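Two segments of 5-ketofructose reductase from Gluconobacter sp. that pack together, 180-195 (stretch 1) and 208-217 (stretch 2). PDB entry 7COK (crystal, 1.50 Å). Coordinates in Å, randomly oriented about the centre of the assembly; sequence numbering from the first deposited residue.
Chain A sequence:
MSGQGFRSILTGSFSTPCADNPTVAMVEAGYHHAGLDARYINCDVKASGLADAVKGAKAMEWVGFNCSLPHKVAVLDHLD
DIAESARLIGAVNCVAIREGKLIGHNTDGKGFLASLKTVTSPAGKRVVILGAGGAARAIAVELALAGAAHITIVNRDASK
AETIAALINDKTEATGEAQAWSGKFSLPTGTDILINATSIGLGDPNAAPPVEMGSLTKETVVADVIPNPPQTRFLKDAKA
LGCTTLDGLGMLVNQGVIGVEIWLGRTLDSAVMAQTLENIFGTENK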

ATOM      1  N   ALA A 180      41.546 -17.477  -6.594  1.00 15.80           N
ATOM      2  CA  ALA A 180      40.919 -18.612  -5.931  1.00 15.08           C
ATOM      3  C   ALA A 180      41.205 -18.500  -4.448  1.00 16.81           C
ATOM      4  O   ALA A 180      42.309 -18.077  -4.045  1.00 17.14           O
ATOM      5  CB  ALA A 180      41.464 -19.928  -6.488  1.00 16.26           C
ATOM      6  N   TRP A 181      40.206 -18.867  -3.654  1.00 15.67           N
ATOM      7  CA  TRP A 181      40.288 -18.791  -2.197  1.00 16.81           C
ATOM      8  C   TRP A 181      40.650 -20.173  -1.676  1.00 17.37           C
ATOM      9  O   TRP A 181      39.875 -21.125  -1.831  1.00 18.73           O
ATOM     10  CB  TRP A 181      38.937 -18.370  -1.640  1.00 15.91           C
ATOM     11  CG  TRP A 181      38.967 -17.804  -0.256  1.00 15.49           C
ATOM     12  CD1 TRP A 181      39.955 -17.934   0.684  1.00 16.22           C
ATOM     13  CD2 TRP A 181      37.929 -17.052   0.349  1.00 15.49           C
ATOM     14  NE1 TRP A 181      39.602 -17.276   1.833  1.00 14.98           N
ATOM     15  CE2 TRP A 181      38.358 -16.725   1.659  1.00 15.44           C
ATOM     16  CE3 TRP A 181      36.685 -16.587  -0.095  1.00 16.17           C
ATOM     17  CZ2 TRP A 181      37.571 -15.954   2.531  1.00 15.54           C
ATOM     18  CZ3 TRP A 181      35.898 -15.822   0.775  1.00 17.15           C
ATOM     19  CH2 TRP A 181      36.345 -15.519   2.073  1.00 16.20           C
ATOM     20  N   SER A 182      41.843 -20.278  -1.094  1.00 19.45           N
ATOM     21  CA  SER A 182      42.320 -21.518  -0.490  1.00 21.77           C
ATOM     22  C   SER A 182      43.018 -21.164   0.825  1.00 22.70           C
ATOM     23  O   SER A 182      44.059 -20.487   0.831  1.00 25.56           O
ATOM     24  CB  SER A 182      43.267 -22.241  -1.448  1.00 23.20           C
ATOM     25  OG  SER A 182      43.680 -23.482  -0.897  1.00 25.63           O
ATOM     26  N   GLY A 183      42.432 -21.623   1.926  1.00 23.30           N
ATOM     27  CA  GLY A 183      42.899 -21.306   3.272  1.00 22.81           C
ATOM     28  C   GLY A 183      42.666 -19.847   3.624  1.00 21.57           C
ATOM     29  O   GLY A 183      41.820 -19.177   3.012  1.00 23.83           O
ATOM     30  N   LYS A 184      43.413 -19.382   4.622  1.00 21.23           N
ATOM     31  CA  LYS A 184      43.396 -18.005   5.085  1.00 19.51           C
ATOM     32  C   LYS A 184      43.976 -17.091   4.016  1.00 18.82           C
ATOM     33  O   LYS A 184      45.202 -17.127   3.739  1.00 20.05           O
ATOM     34  CB  LYS A 184      44.222 -17.872   6.367  1.00 19.63           C
ATOM     35  N   PHE A 185      43.095 -16.304   3.392  1.00 17.46           N
ATOM     36  CA  PHE A 185      43.507 -15.380   2.342  1.00 17.81           C
ATOM     37  C   PHE A 185      44.405 -14.290   2.900  1.00 17.09           C
ATOM     38  O   PHE A 185      44.084 -13.621   3.885  1.00 16.23           O
ATOM     39  CB  PHE A 185      42.334 -14.775   1.556  1.00 17.54           C
ATOM     40  CG  PHE A 185      42.779 -13.913   0.401  1.00 18.23           C
ATOM     41  CD1 PHE A 185      43.349 -14.487  -0.747  1.00 19.02           C
ATOM     42  CD2 PHE A 185      42.685 -12.523   0.483  1.00 18.55           C
ATOM     43  CE1 PHE A 185      43.788 -13.682  -1.803  1.00 19.52           C
ATOM     44  CE2 PHE A 185      43.109 -11.721  -0.562  1.00 19.00           C
ATOM     45  CZ  PHE A 185      43.671 -12.295  -1.703  1.00 19.04           C
ATOM     46  N   SER A 186      45.553 -14.156   2.258  1.00 17.08           N
ATOM     47  CA  SER A 186      46.520 -13.154   2.637  1.00 18.17           C
ATOM     48  C   SER A 186      46.346 -11.953   1.722  1.00 17.48           C
ATOM     49  O   SER A 186      46.557 -12.051   0.524  1.00 17.10           O
ATOM     50  CB  SER A 186      47.926 -13.728   2.506  1.00 18.77           C
ATOM     51  OG  SER A 186      48.008 -14.954   3.209  1.00 26.11           O
ATOM     52  N   LEU A 187      45.975 -10.816   2.302  1.00 16.40           N
ATOM     53  CA  LEU A 187      45.853  -9.579   1.534  1.00 16.30           C
ATOM     54  C   LEU A 187      47.142  -9.179   0.827  1.00 16.66           C
ATOM     55  O   LEU A 187      48.185  -9.083   1.486  1.00 16.80           O
ATOM     56  CB  LEU A 187      45.394  -8.460   2.446  1.00 17.32           C
ATOM     57  CG  LEU A 187      43.908  -8.368   2.794  1.00 17.03           C
ATOM     58  CD1 LEU A 187      43.282  -9.604   3.451  1.00 18.26           C
ATOM     59  CD2 LEU A 187      43.764  -7.168   3.717  1.00 16.67           C
ATOM     60  N   PRO A 188      47.081  -8.947  -0.513  1.00 15.63           N
ATOM     61  CA  PRO A 188      48.310  -8.473  -1.167  1.00 16.14           C
ATOM     62  C   PRO A 188      48.735  -7.161  -0.563  1.00 16.74           C
ATOM     63  O   PRO A 188      47.888  -6.371  -0.109  1.00 16.71           O
ATOM     64  CB  PRO A 188      47.912  -8.280  -2.637  1.00 16.72           C
ATOM     65  CG  PRO A 188      46.436  -8.345  -2.686  1.00 18.49           C
ATOM     66  CD  PRO A 188      45.959  -9.079  -1.468  1.00 16.74           C
ATOM     67  N   THR A 189      50.041  -6.943  -0.524  1.00 17.31           N
ATOM     68  CA  THR A 189      50.577  -5.692  -0.029  1.00 18.02           C
ATOM     69  C   THR A 189      49.929  -4.492  -0.749  1.00 17.87           C
ATOM     70  O   THR A 189      49.580  -4.583  -1.927  1.00 17.81           O
ATOM     71  CB  THR A 189      52.126  -5.695  -0.079  1.00 20.62           C
ATOM     72  OG1 THR A 189      52.617  -4.700   0.812  1.00 22.50           O
ATOM     73  CG2 THR A 189      52.669  -5.491  -1.486  1.00 20.68           C
ATOM     74  N   GLY A 190      49.736  -3.405  -0.011  1.00 17.71           N
ATOM     75  CA  GLY A 190      49.081  -2.210  -0.529  1.00 18.86           C
ATOM     76  C   GLY A 190      47.567  -2.250  -0.645  1.00 18.79           C
ATOM     77  O   GLY A 190      46.994  -1.400  -1.310  1.00 20.81           O
ATOM     78  N   THR A 191      46.915  -3.225  -0.007  1.00 16.27           N
ATOM     79  CA  THR A 191      45.451  -3.253   0.009  1.00 16.04           C
ATOM     80  C   THR A 191      44.938  -2.159   0.942  1.00 15.22           C
ATOM     81  O   THR A 191      45.355  -2.067   2.098  1.00 16.94           O
ATOM     82  CB  THR A 191      44.914  -4.624   0.449  1.00 15.55           C
ATOM     83  OG1 THR A 191      45.339  -5.656  -0.461  1.00 15.75           O
ATOM     84  CG2 THR A 191      43.363  -4.610   0.562  1.00 16.19           C
ATOM     85  N   ASP A 192      44.021  -1.346   0.422  1.00 15.17           N
ATOM     86  CA  ASP A 192      43.471  -0.196   1.144  1.00 14.51           C
ATOM     87  C   ASP A 192      42.167  -0.534   1.842  1.00 14.25           C
ATOM     88  O   ASP A 192      41.876  -0.035   2.928  1.00 14.45           O
ATOM     89  CB  ASP A 192      43.246   0.969   0.170  1.00 16.02           C
ATOM     90  CG  ASP A 192      44.538   1.489  -0.443  1.00 16.93           C
ATOM     91  OD1 ASP A 192      45.469   1.840   0.320  1.00 18.71           O
ATOM     92  OD2 ASP A 192      44.612   1.550  -1.694  1.00 17.48           O
ATOM     93  N   ILE A 193      41.373  -1.397   1.215  1.00 13.29           N
ATOM     94  CA  ILE A 193      40.020  -1.691   1.668  1.00 12.73           C
ATOM     95  C   ILE A 193      39.784  -3.195   1.529  1.00 12.30           C
ATOM     96  O   ILE A 193      40.059  -3.771   0.464  1.00 11.45           O
ATOM     97  CB  ILE A 193      38.961  -0.944   0.811  1.00 13.22           C
ATOM     98  CG1 ILE A 193      39.183   0.575   0.864  1.00 14.25           C
ATOM     99  CG2 ILE A 193      37.534  -1.322   1.223  1.00 13.50           C
ATOM    100  CD1 ILE A 193      38.590   1.320  -0.314  1.00 15.12           C
ATOM    101  N   LEU A 194      39.290  -3.821   2.584  1.00 11.77           N
ATOM    102  CA  LEU A 194      38.871  -5.223   2.580  1.00 12.33           C
ATOM    103  C   LEU A 194      37.380  -5.325   2.887  1.00 12.09           C
ATOM    104  O   LEU A 194      36.916  -4.797   3.887  1.00 13.65           O
ATOM    105  CB  LEU A 194      39.685  -6.020   3.597  1.00 13.01           C
ATOM    106  CG  LEU A 194      39.282  -7.480   3.828  1.00 13.03           C
ATOM    107  CD1 LEU A 194      39.563  -8.299   2.576  1.00 13.48           C
ATOM    108  CD2 LEU A 194      40.074  -8.094   4.972  1.00 13.86           C
ATOM    109  N   ILE A 195      36.634  -6.011   2.026  1.00 11.95           N
ATOM    110  CA  ILE A 195      35.197  -6.115   2.168  1.00 12.42           C
ATOM    111  C   ILE A 195      34.772  -7.568   2.196  1.00 12.26           C
ATOM    112  O   ILE A 195      35.073  -8.318   1.254  1.00 12.78           O
ATOM    113  CB  ILE A 195      34.466  -5.458   0.965  1.00 12.61           C
ATOM    114  CG1 ILE A 195      34.983  -4.036   0.688  1.00 13.41           C
ATOM    115  CG2 ILE A 195      32.959  -5.467   1.200  1.00 12.79           C
ATOM    116  CD1 ILE A 195      34.619  -3.525  -0.686  1.00 13.09           C
ATOM    117  N   ALA A 208      33.710 -16.560  11.049  1.00 18.20           N
ATOM    118  CA  ALA A 208      34.345 -15.506  10.247  1.00 17.80           C
ATOM    119  C   ALA A 208      34.905 -16.096   8.953  1.00 17.90           C
ATOM    120  O   ALA A 208      35.330 -17.271   8.928  1.00 18.20           O
ATOM    121  CB  ALA A 208      35.441 -14.806  11.047  1.00 17.49           C
ATOM    122  N   PRO A 209      34.899 -15.307   7.856  1.00 17.89           N
ATOM    123  CA  PRO A 209      35.539 -15.825   6.641  1.00 17.42           C
ATOM    124  C   PRO A 209      37.036 -16.069   6.862  1.00 17.95           C
ATOM    125  O   PRO A 209      37.660 -15.323   7.650  1.00 17.50           O
ATOM    126  CB  PRO A 209      35.376 -14.679   5.636  1.00 18.23           C
ATOM    127  CG  PRO A 209      35.120 -13.449   6.453  1.00 18.25           C
ATOM    128  CD  PRO A 209      34.408 -13.921   7.684  1.00 17.84           C
ATOM    129  N   PRO A 210      37.614 -17.099   6.188  1.00 18.31           N
ATOM    130  CA  PRO A 210      39.026 -17.456   6.401  1.00 18.43           C
ATOM    131  C   PRO A 210      39.983 -16.452   5.768  1.00 18.56           C
ATOM    132  O   PRO A 210      40.302 -16.523   4.581  1.00 19.12           O
ATOM    133  CB  PRO A 210      39.148 -18.861   5.797  1.00 19.02           C
ATOM    134  CG  PRO A 210      38.033 -18.954   4.814  1.00 19.02           C
ATOM    135  CD  PRO A 210      36.923 -18.077   5.321  1.00 18.38           C
ATOM    136  N   VAL A 211      40.421 -15.512   6.603  1.00 17.69           N
ATOM    137  CA  VAL A 211      41.347 -14.453   6.205  1.00 18.10           C
ATOM    138  C   VAL A 211      42.490 -14.480   7.191  1.00 17.33           C
ATOM    139  O   VAL A 211      42.267 -14.613   8.406  1.00 17.60           O
ATOM    140  CB  VAL A 211      40.671 -13.066   6.307  1.00 17.66           C
ATOM    141  CG1 VAL A 211      41.630 -11.938   5.949  1.00 18.28           C
ATOM    142  CG2 VAL A 211      39.443 -13.006   5.418  1.00 19.39           C
ATOM    143  N   GLU A 212      43.712 -14.353   6.670  1.00 16.88           N
ATOM    144  CA  GLU A 212      44.878 -14.146   7.505  1.00 18.60           C
ATOM    145  C   GLU A 212      44.817 -12.703   8.007  1.00 17.40           C
ATOM    146  O   GLU A 212      45.181 -11.736   7.295  1.00 17.29           O
ATOM    147  CB  GLU A 212      46.152 -14.416   6.729  1.00 20.50           C
ATOM    148  CG  GLU A 212      47.400 -14.215   7.561  1.00 23.57           C
ATOM    149  CD  GLU A 212      48.642 -14.512   6.768  1.00 28.35           C
ATOM    150  OE1 GLU A 212      48.849 -13.827   5.752  1.00 30.22           O
ATOM    151  OE2 GLU A 212      49.404 -15.426   7.160  1.00 32.63           O
ATOM    152  N   MET A 213      44.328 -12.557   9.234  1.00 17.36           N
ATOM    153  CA  MET A 213      44.037 -11.230   9.753  1.00 17.85           C
ATOM    154  C   MET A 213      45.330 -10.442   9.946  1.00 18.04           C
ATOM    155  O   MET A 213      45.329  -9.226   9.831  1.00 18.34           O
ATOM    156  CB  MET A 213      43.197 -11.297  11.032  1.00 18.56           C
ATOM    157  CG  MET A 213      41.758 -11.816  10.842  1.00 19.98           C
ATOM    158  SD  MET A 213      40.752 -10.932   9.611  1.00 20.26           S
ATOM    159  CE  MET A 213      40.189  -9.569  10.633  1.00 19.00           C
ATOM    160  N   GLY A 214      46.449 -11.144  10.148  1.00 18.25           N
ATOM    161  CA  GLY A 214      47.758 -10.477  10.256  1.00 18.11           C
ATOM    162  C   GLY A 214      48.278  -9.834   8.971  1.00 18.36           C
ATOM    163  O   GLY A 214      49.307  -9.147   8.984  1.00 18.89           O
ATOM    164  N   SER A 215      47.580 -10.049   7.853  1.00 16.63           N
ATOM    165  CA  SER A 215      47.963  -9.443   6.583  1.00 16.13           C
ATOM    166  C   SER A 215      47.391  -8.037   6.452  1.00 15.59           C
ATOM    167  O   SER A 215      47.775  -7.287   5.550  1.00 15.93           O
ATOM    168  CB  SER A 215      47.608 -10.344   5.377  1.00 14.93           C
ATOM    169  OG  SER A 215      46.216 -10.412   5.153  1.00 14.58           O
ATOM    170  N   LEU A 216      46.494  -7.692   7.374  1.00 16.28           N
ATOM    171  CA  LEU A 216      45.928  -6.339   7.446  1.00 16.38           C
ATOM    172  C   LEU A 216      46.915  -5.389   8.074  1.00 16.13           C
ATOM    173  O   LEU A 216      47.592  -5.752   9.038  1.00 17.07           O
ATOM    174  CB  LEU A 216      44.667  -6.330   8.305  1.00 16.65           C
ATOM    175  CG  LEU A 216      43.327  -6.857   7.769  1.00 16.68           C
ATOM    176  CD1 LEU A 216      42.351  -7.002   8.921  1.00 17.63           C
ATOM    177  CD2 LEU A 216      42.750  -5.883   6.771  1.00 18.88           C
ATOM    178  N   THR A 217      47.004  -4.180   7.523  1.00 16.96           N
ATOM    179  CA  THR A 217      47.634  -3.067   8.239  1.00 18.88           C
ATOM    180  C   THR A 217      46.540  -2.358   9.048  1.00 19.29           C
ATOM    181  O   THR A 217      45.336  -2.510   8.769  1.00 18.93           O
ATOM    182  CB  THR A 217      48.363  -2.068   7.299  1.00 19.46           C
ATOM    183  OG1 THR A 217      47.416  -1.250   6.593  1.00 20.84           O
ATOM    184  CG2 THR A 217      49.283  -2.773   6.294  1.00 18.96           C
TER
HETATM  185  O   HOH W   1      49.264  -7.167   3.260  1.00 19.83           O

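Three residues cover the most surface in this contact: L187 and W181 on the first stretch and P210 on the second. The two stretches meet mainly as loops, and together they bury 582 Å².

P210 contributes through both its ring and its carbonyl. The indole of W181 makes an apolar contact with the proline ring, with W181 CZ2 3.6 Å from P210 CD. The same indole reaches P209, where W181 CH2 is 3.8 Å from P209 CB. W181 NE1 donates a hydrogen bond to P210 O at 2.9 Å. This oxygen sits at the edge of the indole, near its plane, where the N-H can point at it. P210 O also accepts a hydrogen bond from F185 N at 3.0 Å, with a nearly straight angle of 168°. K184 CA adds a CA-H...O contact to P210 O at 3.5 Å. One carbonyl thus ties a side chain and a backbone amide of the first stretch to the second. G183 O is 3.4 Å from P210 O, but both are acceptors and no hydrogen bond joins them.

The backbone pairing continues one step further. E212 N donates to F185 O at 2.9 Å. This bond and the one from F185 N flank V211, and they make a single beta bridge between F185 and V211. The CA-to-CB bond of F185 points sideways. The bridge itself is made by backbone atoms. Next to the bridge, S186 OG donates to E212 OE1 at 2.9 Å. K184 is modelled only to CB, and K184 CB lies 3.6 Å from E212 N.

L187 joins the contact by backbone and side chain. L187 N donates to S215 OG at 2.9 Å. S215 OG in turn donates to E212 O at 2.7 Å, within its own stretch. The hydroxyl therefore serves as acceptor across the contact and donor at home, and its chi1 is p. A water links the same two residues: it donates to L187 O at 2.8 Å and to S215 O at 2.7 Å.

The L187 side chain points toward the second stretch and meets two aliphatic residues. L187 CD1 is 3.8 Å from V211 CG1, and L187 CD2 is 3.5 Å from L216 CD2. L194, from the strand, joins this apolar cluster. L194 CD2 lies 3.9 Å from L216 CD2 and, more loosely, 4.3 Å from V211 CG1.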